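Local atomic coordinates of hypothetical protein TM1553 (Thermotoga maritima, PDB entry 1VRM), a protein that probably acts as an ApbE-family flavin transferase, attaching FMN taken from FAD to target proteins. Residues K167-A178 with V189-I198; L21-I32 with A45-T56. One frame throughout, in Å; residues are numbered along the deposited sequence.

Contact 1: residues K167-A178 with V189-I198; sequences KGYALDRARQIA and VEAGGDVRII
The guanidinium of Arg196 has the aliphatic part of Arg175 over one face, with Arg175 CD 3.5 Å from Arg196 CZ and above the centre of the group, while Asp172 meets it at the edge. Arg196 NH2 in turn lies over a face of the Arg175 guanidinium, with Ile197 O at its edge. Arg196 NE gives a bent hydrogen bond to Asp172 OD1 (2.8 Å), almost in the guanidinium plane, although the carboxylate is turned 88° to it. The two guanidinium planes lie within 6° of parallel, and Arg175 NH1 comes 3.7 Å from Arg196 NH2. Arg196 CG stands anti to the backbone N (chi1 -176°), and a bend at chi2 turns the head to the Asp172 carboxylate. Asp172 is further fixed by Thr273 and by the backbone N of Ala272, and Arg196 NH1 by Gly228 O. With an alanine here, Asp172 would probably lose its cationic mate and Arg175 CD the flat surface beneath it.

Between these polar groups and the hairpin turn, Leu171 fills the middle: CD1 lies 3.5 Å from Asp194 CB, and CD2 faces Val189 and Ala191. The helix thus packs on a β-hairpin closed by a type I' turn, Ala191 to Asp194. Lys167 NZ stays 4.6 Å from Asp194 OD2, too far for a salt bridge. At the other end, the Asp172 carboxylate probably offsets part of the charge of the two nearly parallel guanidinium groups.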
# COMPACT_ATOMS: atom_id res chain seq x y z
N LYS A 167 2.25 -1.43 3.76
CA LYS A 167 1.50 -2.66 4.04
C LYS A 167 2.03 -3.81 3.19
O LYS A 167 2.26 -4.90 3.70
CB LYS A 167 -0.02 -2.52 3.84
CG LYS A 167 -0.74 -1.68 4.89
CD LYS A 167 -2.26 -1.83 4.72
CE LYS A 167 -2.78 -1.17 3.49
NZ LYS A 167 -2.63 0.31 3.59
N GLY A 168 2.25 -3.58 1.89
CA GLY A 168 2.79 -4.60 1.03
C GLY A 168 4.15 -5.08 1.49
O GLY A 168 4.47 -6.28 1.48
N TYR A 169 5.00 -4.12 1.82
CA TYR A 169 6.32 -4.46 2.32
C TYR A 169 6.24 -5.36 3.57
O TYR A 169 6.90 -6.39 3.64
CB TYR A 169 7.05 -3.16 2.62
CG TYR A 169 8.38 -3.40 3.29
CD1 TYR A 169 9.40 -4.02 2.60
CD2 TYR A 169 8.61 -3.06 4.61
CE1 TYR A 169 10.62 -4.28 3.18
CE2 TYR A 169 9.86 -3.35 5.22
CZ TYR A 169 10.84 -3.93 4.50
OH TYR A 169 12.09 -4.23 5.05
N ALA A 170 5.42 -4.92 4.53
CA ALA A 170 5.22 -5.68 5.79
C ALA A 170 4.67 -7.07 5.46
O ALA A 170 5.08 -8.09 6.10
CB ALA A 170 4.31 -4.96 6.68
N LEU A 171 3.76 -7.15 4.51
CA LEU A 171 3.16 -8.44 4.16
C LEU A 171 4.19 -9.38 3.55
O LEU A 171 4.16 -10.57 3.81
CB LEU A 171 1.96 -8.32 3.25
CG LEU A 171 0.77 -7.66 3.96
CD1 LEU A 171 -0.29 -7.24 2.94
CD2 LEU A 171 0.16 -8.54 5.01
N ASP A 172 5.02 -8.86 2.67
CA ASP A 172 6.08 -9.66 2.08
C ASP A 172 7.06 -10.14 3.18
O ASP A 172 7.45 -11.29 3.19
CB ASP A 172 6.79 -8.90 0.98
CG ASP A 172 5.94 -8.77 -0.27
OD1 ASP A 172 5.00 -9.62 -0.46
OD2 ASP A 172 6.18 -7.81 -1.05
N ARG A 173 7.44 -9.24 4.10
CA ARG A 173 8.27 -9.63 5.24
C ARG A 173 7.60 -10.71 6.09
O ARG A 173 8.25 -11.66 6.54
CB ARG A 173 8.62 -8.44 6.10
CG ARG A 173 9.86 -7.78 5.52
CD ARG A 173 10.46 -6.82 6.43
NE ARG A 173 10.72 -7.37 7.75
CZ ARG A 173 11.84 -7.94 8.14
NH1 ARG A 173 12.88 -8.01 7.32
NH2 ARG A 173 11.95 -8.39 9.39
N ALA A 174 6.32 -10.56 6.32
CA ALA A 174 5.58 -11.51 7.12
C ALA A 174 5.69 -12.92 6.54
O ALA A 174 5.94 -13.87 7.29
CB ALA A 174 4.15 -11.08 7.29
N ARG A 175 5.48 -13.08 5.24
CA ARG A 175 5.67 -14.38 4.61
C ARG A 175 7.08 -14.91 4.80
O ARG A 175 7.29 -16.09 5.11
CB ARG A 175 5.38 -14.26 3.13
CG ARG A 175 5.74 -15.53 2.34
CD ARG A 175 5.25 -15.44 0.91
NE ARG A 175 5.78 -16.54 0.12
CZ ARG A 175 7.03 -16.55 -0.35
NH1 ARG A 175 7.90 -15.56 -0.10
NH2 ARG A 175 7.43 -17.59 -1.03
N GLN A 176 8.09 -14.05 4.64
CA GLN A 176 9.50 -14.45 4.76
C GLN A 176 9.75 -14.96 6.18
O GLN A 176 10.44 -15.96 6.38
CB GLN A 176 10.46 -13.28 4.44
CG GLN A 176 10.41 -12.68 2.99
CD GLN A 176 11.10 -11.24 2.89
OE1 GLN A 176 11.89 -10.81 3.79
NE2 GLN A 176 10.81 -10.51 1.79
N ILE A 177 9.18 -14.28 7.16
CA ILE A 177 9.32 -14.68 8.58
C ILE A 177 8.73 -16.07 8.79
O ILE A 177 9.38 -16.97 9.34
CB ILE A 177 8.68 -13.63 9.55
CG1 ILE A 177 9.49 -12.34 9.52
CG2 ILE A 177 8.54 -14.19 10.95
CD1 ILE A 177 8.82 -11.15 10.09
N ALA A 178 7.51 -16.29 8.30
CA ALA A 178 6.85 -17.57 8.49
C ALA A 178 7.69 -18.69 7.89
O ALA A 178 7.90 -19.76 8.50
CB ALA A 178 5.49 -17.53 7.86
N VAL A 189 -1.39 -13.75 5.34
CA VAL A 189 -1.43 -12.58 6.18
C VAL A 189 -2.22 -11.50 5.47
O VAL A 189 -2.09 -11.36 4.25
CB VAL A 189 -0.04 -12.04 6.48
CG1 VAL A 189 -0.10 -10.90 7.49
CG2 VAL A 189 0.88 -13.16 6.97
N GLU A 190 -2.97 -10.72 6.23
CA GLU A 190 -3.85 -9.69 5.67
C GLU A 190 -3.61 -8.42 6.48
O GLU A 190 -3.43 -8.48 7.70
CB GLU A 190 -5.29 -10.14 5.80
CG GLU A 190 -6.29 -9.26 5.15
CD GLU A 190 -7.70 -9.83 5.26
OE1 GLU A 190 -7.85 -10.97 5.77
OE2 GLU A 190 -8.65 -9.13 4.85
N ALA A 191 -3.61 -7.30 5.78
CA ALA A 191 -3.57 -5.99 6.43
C ALA A 191 -4.44 -5.08 5.61
O ALA A 191 -4.20 -4.87 4.43
CB ALA A 191 -2.16 -5.48 6.52
N GLY A 192 -5.50 -4.60 6.24
CA GLY A 192 -6.41 -3.67 5.59
C GLY A 192 -6.83 -4.12 4.20
O GLY A 192 -6.79 -3.33 3.22
N GLY A 193 -7.21 -5.36 4.07
CA GLY A 193 -7.67 -5.75 2.68
C GLY A 193 -6.58 -5.89 1.58
O GLY A 193 -6.80 -5.81 0.34
N ASP A 194 -5.34 -5.98 2.03
CA ASP A 194 -4.22 -6.50 1.23
C ASP A 194 -3.90 -7.88 1.81
O ASP A 194 -3.91 -8.07 3.03
CB ASP A 194 -3.01 -5.62 1.34
CG ASP A 194 -3.24 -4.20 0.75
OD1 ASP A 194 -4.31 -3.96 0.15
OD2 ASP A 194 -2.32 -3.35 0.89
N VAL A 195 -3.54 -8.85 0.96
CA VAL A 195 -3.28 -10.20 1.40
C VAL A 195 -2.01 -10.76 0.73
O VAL A 195 -1.78 -10.53 -0.49
CB VAL A 195 -4.46 -11.13 1.03
CG1 VAL A 195 -4.19 -12.55 1.47
CG2 VAL A 195 -5.79 -10.65 1.68
N ARG A 196 -1.19 -11.42 1.52
CA ARG A 196 -0.05 -12.20 1.00
C ARG A 196 -0.21 -13.67 1.43
O ARG A 196 -0.43 -13.95 2.60
CB ARG A 196 1.27 -11.66 1.51
CG ARG A 196 2.47 -12.32 0.95
CD ARG A 196 2.68 -11.93 -0.50
NE ARG A 196 4.02 -12.18 -0.94
CZ ARG A 196 4.35 -13.23 -1.62
NH1 ARG A 196 3.44 -14.12 -1.86
NH2 ARG A 196 5.58 -13.43 -1.97
N ILE A 197 -0.16 -14.58 0.47
CA ILE A 197 -0.27 -15.99 0.75
C ILE A 197 1.10 -16.49 1.28
O ILE A 197 2.14 -16.31 0.64
CB ILE A 197 -0.69 -16.80 -0.47
CG1 ILE A 197 -1.98 -16.28 -1.09
CG2 ILE A 197 -0.77 -18.29 -0.16
CD1 ILE A 197 -3.10 -16.07 -0.17
N ILE A 198 1.05 -17.21 2.40
CA ILE A 198 2.23 -17.88 2.93
C ILE A 198 2.48 -19.20 2.22
O ILE A 198 3.60 -19.47 1.73
CB ILE A 198 2.16 -18.12 4.45
CG1 ILE A 198 2.10 -16.80 5.20
CG2 ILE A 198 3.33 -19.00 4.91
CD1 ILE A 198 1.75 -16.94 6.72

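Contact 2: residues L21-I32 with A45-T56; sequences LRDFALGTSVRI and AEAILEDMKRIT
Apolar packing carries most of the join between the hairpin 21-32 and helix 45-56. Ile32 lies along residues 45-49 of the helix, touching Ala45, Ile48 and Leu49: its CG2 rests on Ala45, and its CD1 lies 3.8 Å from Ile48 CG2, the two isoleucines running alongside each other but pointing opposite ways. Leu21 CD2 meets Ala45 CB at 3.8 Å and also faces Leu49. From the neighbouring strand, Val30 CG2 approaches Leu49 CD1 (4.0 Å), while Val30 CB lies 4.0 Å from SE of Met52, a selenomethionine. Nearer the turn, the Leu26 side chain lies roughly perpendicular to that of Met52, with CD1 against the methyl CE and CD2 against Ile55 CG2.

A direct hydrogen bond between the segments falls at the type I' turn, Ala25 to Thr28. Leu26 N donates to Thr56 OG1 over 2.8 Å, with an N-H...O angle of 145°. Thr56 OG1 sits beside its own backbone N (chi1 -60°), a setting from which the hydroxyl turns back along the helix and donates to Met52 O at 2.7 Å. Its own amide reaches that carbonyl from the opposite face, so Met52 O is gripped twice.

Charged groups lie at the margin. Asp23 OD1 takes the Phe24 amide on its anti lone pair (2.7 Å) and also accepts from a water, which in turn accepts from Lys53 NZ. The direct Asp23-Lys53 salt bridge is long, and Lys53 has two modelled conformers, so both the direct pair and the water bridge are tentative.

The chemistry implies two different holds: a hydrocarbon seam along the strands, and at the turn a relay in which one threonine hydroxyl, receiving from Leu26 and giving to Met52, ties the hairpin's loop to the helical backbone.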
# COMPACT_ATOMS: atom_id res chain seq x y z
N LEU A 21 -4.40 -14.91 14.53
CA LEU A 21 -4.06 -13.82 15.41
C LEU A 21 -4.55 -12.54 14.70
O LEU A 21 -4.12 -12.27 13.56
CB LEU A 21 -2.58 -13.73 15.64
CG LEU A 21 -1.96 -12.71 16.62
CD1 LEU A 21 -2.52 -12.89 18.03
CD2 LEU A 21 -0.47 -12.85 16.67
N ARG A 22 -5.45 -11.78 15.35
CA ARG A 22 -5.92 -10.48 14.83
C ARG A 22 -5.50 -9.38 15.73
O ARG A 22 -5.57 -9.53 16.94
CB ARG A 22 -7.40 -10.43 14.66
CG ARG A 22 -7.91 -11.38 13.66
CD ARG A 22 -9.28 -11.07 13.28
NE ARG A 22 -9.96 -12.22 12.77
CZ ARG A 22 -11.11 -12.20 12.11
NH1 ARG A 22 -11.73 -11.06 11.86
NH2 ARG A 22 -11.65 -13.35 11.73
N ASP A 23 -5.10 -8.24 15.17
CA ASP A 23 -4.66 -7.08 15.96
C ASP A 23 -4.73 -5.86 15.02
O ASP A 23 -5.34 -5.93 13.94
CB ASP A 23 -3.25 -7.29 16.54
CG ASP A 23 -3.03 -6.52 17.88
OD1 ASP A 23 -3.38 -5.30 18.00
OD2 ASP A 23 -2.48 -7.13 18.82
N PHE A 24 -4.12 -4.76 15.48
CA PHE A 24 -4.11 -3.51 14.77
C PHE A 24 -2.63 -3.14 14.58
O PHE A 24 -1.83 -3.12 15.53
CB PHE A 24 -4.91 -2.47 15.56
CG PHE A 24 -6.36 -2.84 15.65
CD1 PHE A 24 -7.21 -2.51 14.67
CD2 PHE A 24 -6.83 -3.60 16.70
CE1 PHE A 24 -8.57 -2.86 14.71
CE2 PHE A 24 -8.20 -3.98 16.74
CZ PHE A 24 -9.05 -3.62 15.73
N ALA A 25 -2.29 -2.86 13.32
CA ALA A 25 -0.95 -2.41 12.98
C ALA A 25 -1.08 -1.77 11.61
O ALA A 25 -2.08 -2.01 10.93
CB ALA A 25 0.03 -3.59 12.95
N LEU A 26 -0.04 -1.08 11.17
CA LEU A 26 0.07 -0.54 9.82
C LEU A 26 -1.12 0.38 9.51
O LEU A 26 -1.58 0.48 8.36
CB LEU A 26 0.18 -1.70 8.83
CG LEU A 26 1.36 -2.68 9.01
CD1 LEU A 26 1.15 -3.96 8.27
CD2 LEU A 26 2.65 -1.96 8.56
N GLY A 27 -1.61 1.04 10.56
CA GLY A 27 -2.75 1.90 10.47
C GLY A 27 -4.09 1.26 10.15
O GLY A 27 -5.02 1.97 9.77
N THR A 28 -4.20 -0.04 10.36
CA THR A 28 -5.36 -0.78 9.95
C THR A 28 -5.52 -1.99 10.88
O THR A 28 -4.89 -2.05 11.95
CB THR A 28 -5.23 -1.16 8.44
OG1 THR A 28 -6.48 -1.65 7.91
CG2 THR A 28 -4.07 -2.15 8.15
N SER A 29 -6.40 -2.90 10.49
CA SER A 29 -6.53 -4.16 11.17
C SER A 29 -5.70 -5.18 10.39
O SER A 29 -5.60 -5.09 9.16
CB SER A 29 -7.99 -4.60 11.27
OG SER A 29 -8.56 -4.53 10.00
N VAL A 30 -5.11 -6.13 11.10
CA VAL A 30 -4.30 -7.20 10.53
C VAL A 30 -4.81 -8.55 11.00
O VAL A 30 -5.39 -8.65 12.09
CB VAL A 30 -2.79 -7.03 10.83
CG1 VAL A 30 -2.30 -5.67 10.36
CG2 VAL A 30 -2.49 -7.19 12.29
N ARG A 31 -4.59 -9.57 10.19
CA ARG A 31 -5.01 -10.93 10.48
C ARG A 31 -3.89 -11.84 10.00
O ARG A 31 -3.40 -11.72 8.86
CB ARG A 31 -6.32 -11.20 9.79
CG ARG A 31 -6.87 -12.56 9.94
CD ARG A 31 -8.15 -12.53 9.13
NE ARG A 31 -8.85 -13.76 9.27
CZ ARG A 31 -9.78 -14.18 8.44
NH1 ARG A 31 -10.09 -13.46 7.36
NH2 ARG A 31 -10.36 -15.34 8.68
N ILE A 32 -3.46 -12.73 10.87
CA ILE A 32 -2.35 -13.60 10.56
C ILE A 32 -2.88 -15.03 10.72
O ILE A 32 -3.37 -15.36 11.78
CB ILE A 32 -1.20 -13.34 11.53
CG1 ILE A 32 -0.67 -11.89 11.47
CG2 ILE A 32 -0.06 -14.33 11.29
CD1 ILE A 32 -0.05 -11.42 12.76
N ALA A 45 3.06 -16.56 14.31
CA ALA A 45 2.18 -15.40 14.28
C ALA A 45 2.66 -14.24 15.16
O ALA A 45 2.55 -13.08 14.79
CB ALA A 45 0.77 -15.82 14.65
N GLU A 46 3.12 -14.55 16.37
CA GLU A 46 3.65 -13.51 17.27
C GLU A 46 4.84 -12.78 16.62
O GLU A 46 4.89 -11.55 16.68
CB GLU A 46 4.07 -14.11 18.60
CG GLU A 46 4.81 -13.15 19.58
CD GLU A 46 4.08 -11.85 19.96
OE1 GLU A 46 2.82 -11.86 20.05
OE2 GLU A 46 4.81 -10.82 20.25
N ALA A 47 5.74 -13.53 16.04
CA ALA A 47 6.91 -12.97 15.32
C ALA A 47 6.46 -12.02 14.23
O ALA A 47 7.02 -10.93 14.06
CB ALA A 47 7.73 -14.03 14.72
N ILE A 48 5.48 -12.48 13.47
CA ILE A 48 4.95 -11.68 12.36
C ILE A 48 4.30 -10.38 12.86
O ILE A 48 4.58 -9.29 12.38
CB ILE A 48 3.93 -12.50 11.55
CG1 ILE A 48 4.62 -13.55 10.72
CG2 ILE A 48 3.12 -11.55 10.66
CD1 ILE A 48 3.71 -14.55 10.09
N LEU A 49 3.49 -10.47 13.91
CA LEU A 49 2.86 -9.28 14.46
C LEU A 49 3.89 -8.30 14.97
O LEU A 49 3.79 -7.06 14.77
CB LEU A 49 1.91 -9.65 15.59
CG LEU A 49 1.12 -8.44 16.13
CD1 LEU A 49 0.29 -7.67 15.08
CD2 LEU A 49 0.26 -8.93 17.31
N GLU A 50 4.92 -8.84 15.62
CA GLU A 50 6.00 -7.94 16.12
C GLU A 50 6.63 -7.18 14.95
O GLU A 50 6.87 -5.98 15.05
CB GLU A 50 7.06 -8.72 16.86
CG GLU A 50 6.53 -9.32 18.16
CD GLU A 50 7.60 -10.18 18.86
OE1 GLU A 50 8.77 -10.25 18.40
OE2 GLU A 50 7.22 -10.81 19.87
N ASP A 51 6.90 -7.88 13.86
CA ASP A 51 7.51 -7.19 12.68
C ASP A 51 6.55 -6.14 12.09
O ASP A 51 6.97 -5.05 11.68
CB ASP A 51 7.93 -8.19 11.65
CG ASP A 51 8.89 -7.62 10.65
OD1 ASP A 51 9.94 -7.13 11.11
OD2 ASP A 51 8.61 -7.67 9.42
N MSE A 52 5.28 -6.49 12.01
CA MSE A 52 4.28 -5.54 11.45
C MSE A 52 4.23 -4.27 12.30
O MSE A 52 4.17 -3.15 11.75
CB MSE A 52 2.90 -6.18 11.33
CG MSE A 52 2.90 -7.21 10.29
SE MSE A 52 1.07 -8.09 10.34
CE MSE A 52 0.63 -7.88 8.39
N LYS A 53 4.25 -4.44 13.61
CA LYS A 53 4.27 -3.30 14.52
C LYS A 53 5.58 -2.52 14.41
O LYS A 53 5.57 -1.28 14.38
CB LYS A 53 3.99 -3.71 15.95
CG LYS A 53 2.56 -4.23 16.14
CD LYS A 53 2.34 -4.73 17.54
CE LYS A 53 0.86 -5.00 17.77
NZ LYS A 53 0.00 -3.93 17.21
N ARG A 54 6.68 -3.23 14.31
CA ARG A 54 7.98 -2.60 14.15
C ARG A 54 8.01 -1.66 12.92
O ARG A 54 8.41 -0.51 12.99
CB ARG A 54 9.05 -3.66 13.99
CG ARG A 54 10.45 -3.11 13.79
CD ARG A 54 11.44 -4.21 13.50
NE ARG A 54 11.21 -4.79 12.20
CZ ARG A 54 11.62 -4.23 11.06
NH1 ARG A 54 12.34 -3.09 11.11
NH2 ARG A 54 11.35 -4.80 9.91
N ILE A 55 7.55 -2.18 11.80
CA ILE A 55 7.47 -1.44 10.53
C ILE A 55 6.50 -0.24 10.70
O ILE A 55 6.73 0.85 10.18
CB ILE A 55 7.02 -2.38 9.38
CG1 ILE A 55 8.15 -3.35 9.12
CG2 ILE A 55 6.52 -1.59 8.18
CD1 ILE A 55 7.72 -4.49 8.27
N THR A 56 5.40 -0.45 11.42
CA THR A 56 4.42 0.61 11.67
C THR A 56 5.10 1.86 12.26
O THR A 56 4.83 2.98 11.82
CB THR A 56 3.29 0.15 12.61
OG1 THR A 56 2.59 -0.96 12.02
CG2 THR A 56 2.27 1.26 12.81
O HOH W 1 -2.12 -2.83 18.30

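Contact 2 closes before contact 1 opens along the chain, yet their centres lie only 9 Å apart. Each sets one helix, 41-58 or 166-181, against a β-hairpin, and the two hairpins supply four successive strands of one antiparallel sheet: 19-25, 28-35, 186-191 and 194-197. Strands 28-35 and 186-191 are the seam, where Glu190 N lies 2.8 Å from Arg31 O, a probable hydrogen bond. The helices also meet directly, through a 2.7 Å salt bridge from Arg173 NE to Asp51 OD2 and Met52 against Leu171, and Met52 reaches on to Val189 of strand 186-191. Helix-on-hairpin units distant in sequence are thereby joined into one continuous layered part of the ApbE-family fold.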